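Local coordinates for uncharacterized protein (Pyrococcus horikoshii, PDB 1ZJJ) that is an uncharacterized magnesium-binding protein of the haloacid dehalogenase superfamily that probably acts as a phosphatase, at residues Phe36-Pro47 / Val61-Gly70; Ile142-Pro153 / Ala177-Pro188. All coordinates share one frame; numbering follows the deposited sequence.

Contact 1: Phe36-Pro47 / Val61-Gly70; sequences FAFLTNNSTKTP and VSSSIIITSG
Ser69 OG donates to Asn41 O at 2.7 Å, coming in above the carbonyl plane (64° out of it) rather than on a lone pair. It fastens the loop after strand 36-40 to the start of helix 69-80. The two segments flank helix 47-56 in a beta-alpha-beta crossover of the HAD core sheet, with strand 66-68 at the sheet's edge. Strand 36-40 runs parallel to it: Phe38 donates from N to Ile65 O at 2.8 Å and accepts from Ile67 N through its own O, and Thr40 N follows onto Ile67 O. Ile65 CD1 makes a CH-pi contact over one face of the Phe38 ring, 4.1 Å from its centroid and offset toward the rim; Ile65 CG1 lies between backbone N and carbonyl carbon (chi1 57°), and from there chi2 helps carry CD1 above the ring. Val61 comes from the opposite direction, its CG2 3.6 Å from Phe38 CE2. Pro47 CB, at the first turn of helix 47-56, packs on Ile66 CB. On the other sheet face, Leu39 CD1 packs 3.5 Å from Ile67 CG2. Thr40, near the magnesium-binding Asp7, accepts Asn42 N at OG1 in an ST turn. Thr68 OG1 caps Leu71 N and meets a water at 2.7 Å.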
loop_
_atom_site.group_PDB
_atom_site.type_symbol
_atom_site.label_atom_id
_atom_site.label_comp_id
_atom_site.label_asym_id
_atom_site.label_seq_id
_atom_site.Cartn_x
_atom_site.Cartn_y
_atom_site.Cartn_z
ATOM N N PHE B 36 -30.190 -18.204 8.423
ATOM C CA PHE B 36 -29.039 -17.389 8.775
ATOM C C PHE B 36 -27.812 -17.813 7.990
ATOM O O PHE B 36 -27.771 -18.901 7.408
ATOM C CB PHE B 36 -28.762 -17.483 10.283
ATOM C CG PHE B 36 -28.400 -18.863 10.746
ATOM C CD1 PHE B 36 -27.078 -19.294 10.728
ATOM C CD2 PHE B 36 -29.391 -19.754 11.158
ATOM C CE1 PHE B 36 -26.743 -20.596 11.115
ATOM C CE2 PHE B 36 -29.066 -21.050 11.544
ATOM C CZ PHE B 36 -27.739 -21.474 11.521
ATOM N N ALA B 37 -26.819 -16.936 7.966
ATOM C CA ALA B 37 -25.572 -17.224 7.271
ATOM C C ALA B 37 -24.457 -16.428 7.921
ATOM O O ALA B 37 -24.701 -15.393 8.541
ATOM C CB ALA B 37 -25.693 -16.858 5.800
ATOM N N PHE B 38 -23.235 -16.930 7.797
ATOM C CA PHE B 38 -22.079 -16.257 8.356
ATOM C C PHE B 38 -21.375 -15.579 7.179
ATOM O O PHE B 38 -21.281 -16.149 6.084
ATOM C CB PHE B 38 -21.177 -17.271 9.065
ATOM C CG PHE B 38 -21.848 -17.976 10.231
ATOM C CD1 PHE B 38 -23.033 -17.485 10.777
ATOM C CD2 PHE B 38 -21.278 -19.112 10.796
ATOM C CE1 PHE B 38 -23.640 -18.116 11.871
ATOM C CE2 PHE B 38 -21.875 -19.750 11.890
ATOM C CZ PHE B 38 -23.060 -19.248 12.428
ATOM N N LEU B 39 -20.893 -14.364 7.401
ATOM C CA LEU B 39 -20.270 -13.604 6.330
ATOM C C LEU B 39 -18.961 -12.955 6.755
ATOM O O LEU B 39 -18.972 -11.946 7.462
ATOM C CB LEU B 39 -21.260 -12.524 5.858
ATOM C CG LEU B 39 -20.924 -11.686 4.617
ATOM C CD1 LEU B 39 -21.043 -12.573 3.390
ATOM C CD2 LEU B 39 -21.878 -10.496 4.493
ATOM N N THR B 40 -17.839 -13.526 6.314
ATOM C CA THR B 40 -16.525 -12.987 6.657
ATOM C C THR B 40 -15.761 -12.404 5.462
ATOM O O THR B 40 -15.788 -12.965 4.362
ATOM C CB THR B 40 -15.633 -14.063 7.314
ATOM O OG1 THR B 40 -14.356 -13.495 7.626
ATOM C CG2 THR B 40 -15.432 -15.249 6.379
ATOM N N ASN B 41 -15.092 -11.271 5.691
ATOM C CA ASN B 41 -14.283 -10.597 4.688
ATOM C C ASN B 41 -12.944 -11.307 4.496
ATOM O O ASN B 41 -12.194 -11.033 3.568
ATOM C CB ASN B 41 -14.048 -9.159 5.153
ATOM C CG ASN B 41 -15.020 -8.243 4.456
ATOM O OD1 ASN B 41 -15.889 -8.670 3.702
ATOM N ND2 ASN B 41 -14.863 -6.936 4.730
ATOM N N ASN B 42 -12.628 -12.216 5.410
ATOM C CA ASN B 42 -11.350 -12.918 5.354
ATOM C C ASN B 42 -11.355 -13.918 4.198
ATOM O O ASN B 42 -12.296 -14.691 4.046
ATOM C CB ASN B 42 -11.089 -13.638 6.681
ATOM C CG ASN B 42 -9.620 -13.952 6.896
ATOM O OD1 ASN B 42 -8.983 -14.601 6.068
ATOM N ND2 ASN B 42 -9.074 -13.487 8.017
ATOM N N SER B 43 -10.306 -13.903 3.382
ATOM C CA SER B 43 -10.246 -14.810 2.237
ATOM C C SER B 43 -9.142 -15.862 2.310
ATOM O O SER B 43 -8.926 -16.604 1.344
ATOM C CB SER B 43 -10.076 -14.007 0.947
ATOM O OG SER B 43 -8.804 -13.385 0.903
ATOM N N THR B 44 -8.454 -15.937 3.445
ATOM C CA THR B 44 -7.365 -16.911 3.600
ATOM C C THR B 44 -7.857 -18.358 3.816
ATOM O O THR B 44 -7.130 -19.326 3.616
ATOM C CB THR B 44 -6.469 -16.486 4.770
ATOM O OG1 THR B 44 -7.225 -16.534 5.979
ATOM C CG2 THR B 44 -5.952 -15.060 4.563
ATOM N N LYS B 45 -9.114 -18.494 4.281
ATOM C CA LYS B 45 -9.618 -19.833 4.601
ATOM C C LYS B 45 -10.889 -20.179 3.822
ATOM O O LYS B 45 -11.649 -19.314 3.409
ATOM C CB LYS B 45 -9.919 -19.883 6.103
ATOM C CG LYS B 45 -8.651 -19.879 6.964
ATOM C CD LYS B 45 -8.958 -20.096 8.449
ATOM C CE LYS B 45 -7.693 -20.120 9.316
ATOM N NZ LYS B 45 -7.206 -18.755 9.515
ATOM N N THR B 46 -11.092 -21.496 3.586
ATOM C CA THR B 46 -12.336 -21.909 2.940
ATOM C C THR B 46 -13.485 -22.012 3.937
ATOM O O THR B 46 -13.300 -22.059 5.148
ATOM C CB THR B 46 -12.161 -23.288 2.291
ATOM O OG1 THR B 46 -11.768 -24.234 3.285
ATOM C CG2 THR B 46 -11.119 -23.245 1.171
ATOM N N PRO B 47 -14.701 -22.000 3.383
ATOM C CA PRO B 47 -15.900 -22.269 4.161
ATOM C C PRO B 47 -15.741 -23.555 4.983
ATOM O O PRO B 47 -16.154 -23.645 6.130
ATOM C CB PRO B 47 -17.071 -22.370 3.190
ATOM C CG PRO B 47 -16.623 -21.541 1.984
ATOM C CD PRO B 47 -15.045 -21.790 1.982
ATOM N N VAL B 61 -22.319 -25.797 12.264
ATOM C CA VAL B 61 -23.119 -25.306 11.149
ATOM C C VAL B 61 -22.507 -25.827 9.857
ATOM O O VAL B 61 -21.313 -26.134 9.800
ATOM C CB VAL B 61 -23.141 -23.759 11.077
ATOM C CG1 VAL B 61 -23.727 -23.179 12.369
ATOM C CG2 VAL B 61 -21.733 -23.226 10.818
ATOM N N SER B 62 -23.331 -25.927 8.824
ATOM C CA SER B 62 -22.869 -26.407 7.530
ATOM C C SER B 62 -22.000 -25.354 6.840
ATOM O O SER B 62 -22.272 -24.159 6.926
ATOM C CB SER B 62 -24.074 -26.740 6.654
ATOM O OG SER B 62 -23.670 -27.122 5.359
ATOM N N SER B 63 -20.948 -25.799 6.163
ATOM C CA SER B 63 -20.077 -24.877 5.449
ATOM C C SER B 63 -20.889 -24.197 4.339
ATOM O O SER B 63 -20.455 -23.206 3.755
ATOM C CB SER B 63 -18.896 -25.633 4.833
ATOM O OG SER B 63 -19.355 -26.565 3.867
ATOM N N SER B 64 -22.078 -24.720 4.058
ATOM C CA SER B 64 -22.911 -24.137 3.009
ATOM C C SER B 64 -23.484 -22.761 3.365
ATOM O O SER B 64 -23.884 -22.011 2.477
ATOM C CB SER B 64 -24.051 -25.087 2.617
ATOM O OG SER B 64 -25.040 -25.167 3.625
ATOM N N ILE B 65 -23.537 -22.418 4.649
ATOM C CA ILE B 65 -24.047 -21.102 5.009
ATOM C C ILE B 65 -22.914 -20.163 5.420
ATOM O O ILE B 65 -23.154 -19.083 5.956
ATOM C CB ILE B 65 -25.126 -21.181 6.133
ATOM C CG1 ILE B 65 -24.574 -21.881 7.376
ATOM C CG2 ILE B 65 -26.348 -21.916 5.619
ATOM C CD1 ILE B 65 -23.727 -21.004 8.258
ATOM N N ILE B 66 -21.678 -20.584 5.168
ATOM C CA ILE B 66 -20.500 -19.773 5.484
ATOM C C ILE B 66 -19.995 -19.100 4.206
ATOM O O ILE B 66 -19.476 -19.763 3.308
ATOM C CB ILE B 66 -19.347 -20.623 6.067
ATOM C CG1 ILE B 66 -19.796 -21.291 7.369
ATOM C CG2 ILE B 66 -18.112 -19.739 6.308
ATOM C CD1 ILE B 66 -18.737 -22.181 8.016
ATOM N N ILE B 67 -20.150 -17.782 4.130
ATOM C CA ILE B 67 -19.719 -17.026 2.959
ATOM C C ILE B 67 -18.448 -16.245 3.255
ATOM O O ILE B 67 -18.424 -15.391 4.139
ATOM C CB ILE B 67 -20.809 -16.033 2.518
ATOM C CG1 ILE B 67 -22.125 -16.777 2.305
ATOM C CG2 ILE B 67 -20.379 -15.312 1.242
ATOM C CD1 ILE B 67 -23.297 -15.860 2.084
ATOM N N THR B 68 -17.395 -16.553 2.507
ATOM C CA THR B 68 -16.113 -15.885 2.664
ATOM C C THR B 68 -15.953 -14.915 1.497
ATOM O O THR B 68 -16.610 -15.069 0.459
ATOM C CB THR B 68 -14.955 -16.890 2.613
ATOM O OG1 THR B 68 -14.953 -17.542 1.335
ATOM C CG2 THR B 68 -15.107 -17.944 3.707
ATOM N N SER B 69 -15.085 -13.924 1.648
ATOM C CA SER B 69 -14.883 -12.979 0.560
ATOM C C SER B 69 -14.359 -13.735 -0.661
ATOM O O SER B 69 -14.637 -13.360 -1.791
ATOM C CB SER B 69 -13.909 -11.866 0.968
ATOM O OG SER B 69 -12.631 -12.364 1.306
ATOM N N GLY B 70 -13.611 -14.809 -0.418
ATOM C CA GLY B 70 -13.072 -15.601 -1.513
ATOM C C GLY B 70 -14.175 -16.253 -2.324
ATOM O O GLY B 70 -14.119 -16.294 -3.553
HETATM O O HOH W 1 -13.180 -19.375 0.376
#

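Contact 2: Ile142-Pro153 / Ala177-Pro188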
loop_
_atom_site.group_PDB
_atom_site.type_symbol
_atom_site.label_atom_id
_atom_site.label_comp_id
_atom_site.label_asym_id
_atom_site.label_seq_id
_atom_site.Cartn_x
_atom_site.Cartn_y
_atom_site.Cartn_z
ATOM N N ILE B 142 -2.041 -5.774 -14.202
ATOM C CA ILE B 142 -3.134 -4.803 -14.134
ATOM C C ILE B 142 -2.892 -3.653 -15.120
ATOM O O ILE B 142 -3.837 -3.154 -15.743
ATOM C CB ILE B 142 -3.286 -4.230 -12.713
ATOM C CG1 ILE B 142 -3.775 -5.330 -11.765
ATOM C CG2 ILE B 142 -4.245 -3.038 -12.731
ATOM C CD1 ILE B 142 -3.736 -4.931 -10.295
ATOM N N ARG B 143 -1.633 -3.230 -15.249
ATOM C CA ARG B 143 -1.277 -2.159 -16.180
ATOM C C ARG B 143 -1.424 -2.617 -17.623
ATOM O O ARG B 143 -1.547 -1.806 -18.541
ATOM C CB ARG B 143 0.165 -1.700 -15.938
ATOM C CG ARG B 143 0.219 -0.471 -15.094
ATOM C CD ARG B 143 1.591 -0.173 -14.603
ATOM N NE ARG B 143 1.506 0.918 -13.650
ATOM C CZ ARG B 143 1.260 2.176 -13.985
ATOM N NH1 ARG B 143 1.081 2.510 -15.254
ATOM N NH2 ARG B 143 1.180 3.099 -13.038
ATOM N N ASN B 144 -1.396 -3.926 -17.814
ATOM C CA ASN B 144 -1.544 -4.495 -19.146
ATOM C C ASN B 144 -3.017 -4.735 -19.490
ATOM O O ASN B 144 -3.345 -5.324 -20.526
ATOM C CB ASN B 144 -0.767 -5.803 -19.245
ATOM C CG ASN B 144 -0.674 -6.316 -20.667
ATOM O OD1 ASN B 144 -0.329 -5.569 -21.584
ATOM N ND2 ASN B 144 -0.961 -7.596 -20.856
ATOM N N GLY B 145 -3.900 -4.281 -18.604
ATOM C CA GLY B 145 -5.325 -4.435 -18.831
ATOM C C GLY B 145 -6.034 -5.486 -17.993
ATOM O O GLY B 145 -7.237 -5.671 -18.137
ATOM N N ALA B 146 -5.307 -6.182 -17.126
ATOM C CA ALA B 146 -5.930 -7.206 -16.294
ATOM C C ALA B 146 -6.865 -6.576 -15.279
ATOM O O ALA B 146 -6.589 -5.493 -14.767
ATOM C CB ALA B 146 -4.867 -8.010 -15.570
ATOM N N THR B 147 -7.968 -7.257 -14.985
ATOM C CA THR B 147 -8.921 -6.757 -14.000
ATOM C C THR B 147 -8.213 -6.691 -12.640
ATOM O O THR B 147 -7.400 -7.551 -12.316
ATOM C CB THR B 147 -10.143 -7.695 -13.872
ATOM O OG1 THR B 147 -10.615 -8.054 -15.179
ATOM C CG2 THR B 147 -11.267 -6.997 -13.117
ATOM N N PHE B 148 -8.517 -5.659 -11.863
ATOM C CA PHE B 148 -7.929 -5.474 -10.542
ATOM C C PHE B 148 -9.073 -5.743 -9.562
ATOM O O PHE B 148 -9.982 -4.926 -9.421
ATOM C CB PHE B 148 -7.407 -4.033 -10.422
ATOM C CG PHE B 148 -6.784 -3.684 -9.086
ATOM C CD1 PHE B 148 -6.557 -4.649 -8.108
ATOM C CD2 PHE B 148 -6.411 -2.366 -8.824
ATOM C CE1 PHE B 148 -5.966 -4.298 -6.878
ATOM C CE2 PHE B 148 -5.821 -2.006 -7.604
ATOM C CZ PHE B 148 -5.598 -2.968 -6.633
ATOM N N ILE B 149 -9.033 -6.910 -8.923
ATOM C CA ILE B 149 -10.066 -7.332 -7.969
ATOM C C ILE B 149 -9.515 -7.534 -6.555
ATOM O O ILE B 149 -8.538 -8.260 -6.357
ATOM C CB ILE B 149 -10.704 -8.671 -8.408
ATOM C CG1 ILE B 149 -11.261 -8.540 -9.823
ATOM C CG2 ILE B 149 -11.810 -9.076 -7.430
ATOM C CD1 ILE B 149 -11.449 -9.877 -10.525
ATOM N N GLY B 150 -10.151 -6.896 -5.578
ATOM C CA GLY B 150 -9.723 -7.033 -4.197
ATOM C C GLY B 150 -10.780 -7.790 -3.413
ATOM O O GLY B 150 -11.958 -7.478 -3.526
ATOM N N THR B 151 -10.381 -8.783 -2.622
ATOM C CA THR B 151 -11.370 -9.547 -1.870
ATOM C C THR B 151 -12.115 -8.730 -0.821
ATOM O O THR B 151 -13.319 -8.889 -0.658
ATOM C CB THR B 151 -10.748 -10.790 -1.174
ATOM O OG1 THR B 151 -9.739 -10.376 -0.246
ATOM C CG2 THR B 151 -10.143 -11.731 -2.208
ATOM N N ASN B 152 -11.405 -7.858 -0.116
ATOM C CA ASN B 152 -12.027 -7.044 0.921
ATOM C C ASN B 152 -11.196 -5.800 1.205
ATOM O O ASN B 152 -9.994 -5.775 0.955
ATOM C CB ASN B 152 -12.215 -7.868 2.195
ATOM C CG ASN B 152 -10.932 -8.485 2.680
ATOM O OD1 ASN B 152 -10.352 -9.334 2.010
ATOM N ND2 ASN B 152 -10.477 -8.059 3.850
ATOM N N PRO B 153 -11.834 -4.748 1.741
ATOM C CA PRO B 153 -11.203 -3.466 2.066
ATOM C C PRO B 153 -10.492 -3.318 3.408
ATOM O O PRO B 153 -9.747 -2.364 3.592
ATOM C CB PRO B 153 -12.366 -2.494 1.944
ATOM C CG PRO B 153 -13.481 -3.298 2.552
ATOM C CD PRO B 153 -13.298 -4.661 1.911
ATOM N N ALA B 177 0.408 1.761 -7.301
ATOM C CA ALA B 177 1.330 1.305 -8.335
ATOM C C ALA B 177 0.691 1.186 -9.717
ATOM O O ALA B 177 1.374 1.328 -10.726
ATOM C CB ALA B 177 1.937 -0.028 -7.930
ATOM N N THR B 178 -0.613 0.937 -9.766
ATOM C CA THR B 178 -1.302 0.775 -11.050
ATOM C C THR B 178 -2.107 1.987 -11.476
ATOM O O THR B 178 -2.383 2.173 -12.663
ATOM C CB THR B 178 -2.282 -0.409 -11.018
ATOM O OG1 THR B 178 -3.370 -0.104 -10.132
ATOM C CG2 THR B 178 -1.584 -1.671 -10.552
ATOM N N ASN B 179 -2.497 2.802 -10.505
ATOM C CA ASN B 179 -3.303 3.980 -10.774
ATOM C C ASN B 179 -4.675 3.523 -11.278
ATOM O O ASN B 179 -5.379 4.252 -11.968
ATOM C CB ASN B 179 -2.606 4.866 -11.809
ATOM C CG ASN B 179 -3.168 6.260 -11.844
ATOM O OD1 ASN B 179 -2.649 7.167 -11.200
ATOM N ND2 ASN B 179 -4.237 6.447 -12.613
ATOM N N VAL B 180 -5.038 2.297 -10.921
ATOM C CA VAL B 180 -6.318 1.717 -11.300
ATOM C C VAL B 180 -7.183 1.522 -10.050
ATOM O O VAL B 180 -6.693 1.091 -9.008
ATOM C CB VAL B 180 -6.122 0.351 -11.993
ATOM C CG1 VAL B 180 -7.458 -0.369 -12.127
ATOM C CG2 VAL B 180 -5.491 0.559 -13.359
ATOM N N GLU B 181 -8.466 1.839 -10.166
ATOM C CA GLU B 181 -9.404 1.706 -9.055
ATOM C C GLU B 181 -9.848 0.248 -8.946
ATOM O O GLU B 181 -10.522 -0.266 -9.830
ATOM C CB GLU B 181 -10.612 2.605 -9.310
ATOM C CG GLU B 181 -11.474 2.861 -8.098
ATOM C CD GLU B 181 -10.713 3.584 -7.005
ATOM O OE1 GLU B 181 -10.095 4.630 -7.302
ATOM O OE2 GLU B 181 -10.737 3.108 -5.852
ATOM N N PRO B 182 -9.488 -0.436 -7.848
ATOM C CA PRO B 182 -9.876 -1.842 -7.687
ATOM C C PRO B 182 -11.362 -2.094 -7.477
ATOM O O PRO B 182 -12.083 -1.245 -6.955
ATOM C CB PRO B 182 -9.077 -2.284 -6.472
ATOM C CG PRO B 182 -9.084 -1.041 -5.618
ATOM C CD PRO B 182 -8.797 0.060 -6.643
ATOM N N ILE B 183 -11.810 -3.272 -7.892
ATOM C CA ILE B 183 -13.192 -3.677 -7.687
ATOM C C ILE B 183 -13.105 -4.465 -6.380
ATOM O O ILE B 183 -12.520 -5.548 -6.348
ATOM C CB ILE B 183 -13.668 -4.586 -8.825
ATOM C CG1 ILE B 183 -13.757 -3.778 -10.119
ATOM C CG2 ILE B 183 -15.014 -5.194 -8.489
ATOM C CD1 ILE B 183 -14.089 -4.607 -11.332
ATOM N N ILE B 184 -13.641 -3.905 -5.295
ATOM C CA ILE B 184 -13.591 -4.578 -3.997
ATOM C C ILE B 184 -14.848 -5.407 -3.781
ATOM O O ILE B 184 -15.967 -4.898 -3.837
ATOM C CB ILE B 184 -13.429 -3.568 -2.827
ATOM C CG1 ILE B 184 -12.181 -2.702 -3.044
ATOM C CG2 ILE B 184 -13.303 -4.324 -1.504
ATOM C CD1 ILE B 184 -10.889 -3.476 -3.089
ATOM N N ILE B 185 -14.651 -6.688 -3.506
ATOM C CA ILE B 185 -15.761 -7.612 -3.334
ATOM C C ILE B 185 -16.495 -7.612 -1.991
ATOM O O ILE B 185 -17.728 -7.505 -1.952
ATOM C CB ILE B 185 -15.287 -9.060 -3.630
ATOM C CG1 ILE B 185 -14.648 -9.123 -5.021
ATOM C CG2 ILE B 185 -16.463 -10.032 -3.544
ATOM C CD1 ILE B 185 -15.572 -8.697 -6.140
ATOM N N GLY B 186 -15.738 -7.718 -0.900
ATOM C CA GLY B 186 -16.328 -7.809 0.423
ATOM C C GLY B 186 -17.007 -6.602 1.038
ATOM O O GLY B 186 -17.058 -5.524 0.446
ATOM N N LYS B 187 -17.544 -6.809 2.239
ATOM C CA LYS B 187 -18.222 -5.759 2.995
ATOM C C LYS B 187 -17.307 -4.542 3.057
ATOM O O LYS B 187 -16.099 -4.685 3.250
ATOM C CB LYS B 187 -18.511 -6.245 4.417
ATOM C CG LYS B 187 -19.360 -7.503 4.488
ATOM C CD LYS B 187 -19.411 -8.063 5.908
ATOM C CE LYS B 187 -18.041 -8.570 6.342
ATOM N NZ LYS B 187 -18.079 -9.063 7.739
ATOM N N PRO B 188 -17.874 -3.327 2.966
ATOM C CA PRO B 188 -19.294 -2.984 2.813
ATOM C C PRO B 188 -19.711 -2.807 1.359
ATOM O O PRO B 188 -20.589 -1.997 1.049
ATOM C CB PRO B 188 -19.388 -1.675 3.575
ATOM C CG PRO B 188 -18.139 -0.990 3.111
ATOM C CD PRO B 188 -17.085 -2.106 3.218
#
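A parallel strand pair, 147-150 with 183-184, forms one edge of the four-stranded parallel sheet of the domain inserted in the HAD core, consistent with the C2-type cap of this family; strand 183-184 is outermost within this chain, and the chain beyond it returns to the magnesium site. Ile183 N donates to Phe148 O, Gly150 N to Ile183 O and Ile185 N to Gly150 O, the last at 2.8 Å. Past the strands, Gly186 N reaches Thr151 O at 2.7 Å through a more bent bond (139° at the hydrogen). The Phe148 ring is clamped: Pro182 CB stands over the centre of one face, 3.4 Å from the centroid, while Ile142 CD1, from its own segment, lies over the opposite face, offset toward the rim, and Val180 CG1 lies at the edge. CG anti to the backbone N (chi1 179°) lays the ring alongside Pro182. Further on, Pro153 CD presses tightly on Ile184 CG2 at 3.4 Å. At the helix ends, Arg143 grips Ala177 O side-on, NE at 3.0 Å and NH2 at 2.9 Å, with the oxygen in the guanidinium plane and Thr178 O over one face. Arg143 also packs on Ile163 of the second subunit. Lys187 reaches past the sheet to salt bridges with Asp215 and the magnesium-binding Asp7. Ala177 O lies near the C-terminal end of helix 167-178, where the helix dipole is negative, so the positive guanidinium probably gains from this end as well as from its two bonds.

After strand 2-6 and helix 22-31, strand 36-40 joins the core sheet, and contact 1 closes the crossover through helix 47-56 when strand 66-68 lies down beside it. Helix 69-80 then leads toward the inserted domain. There contact 2 closes a second, longer loop, from 142-153 through strands 156-159 and 162-165 and helix 167-178 to 177-188. The two loops lie in series, neither nested nor crossed. They nevertheless meet between core and inserted domain: Asn41 OD1 of contact 1 probably accepts Lys187 N of contact 2 (2.9 Å), and Leu39 O probably accepts Lys187 NZ. Thr151 packs on Ser43 and Ser69. The last residues of contact 2 thus tie the inserted sheet to the core sheet beside the magnesium site.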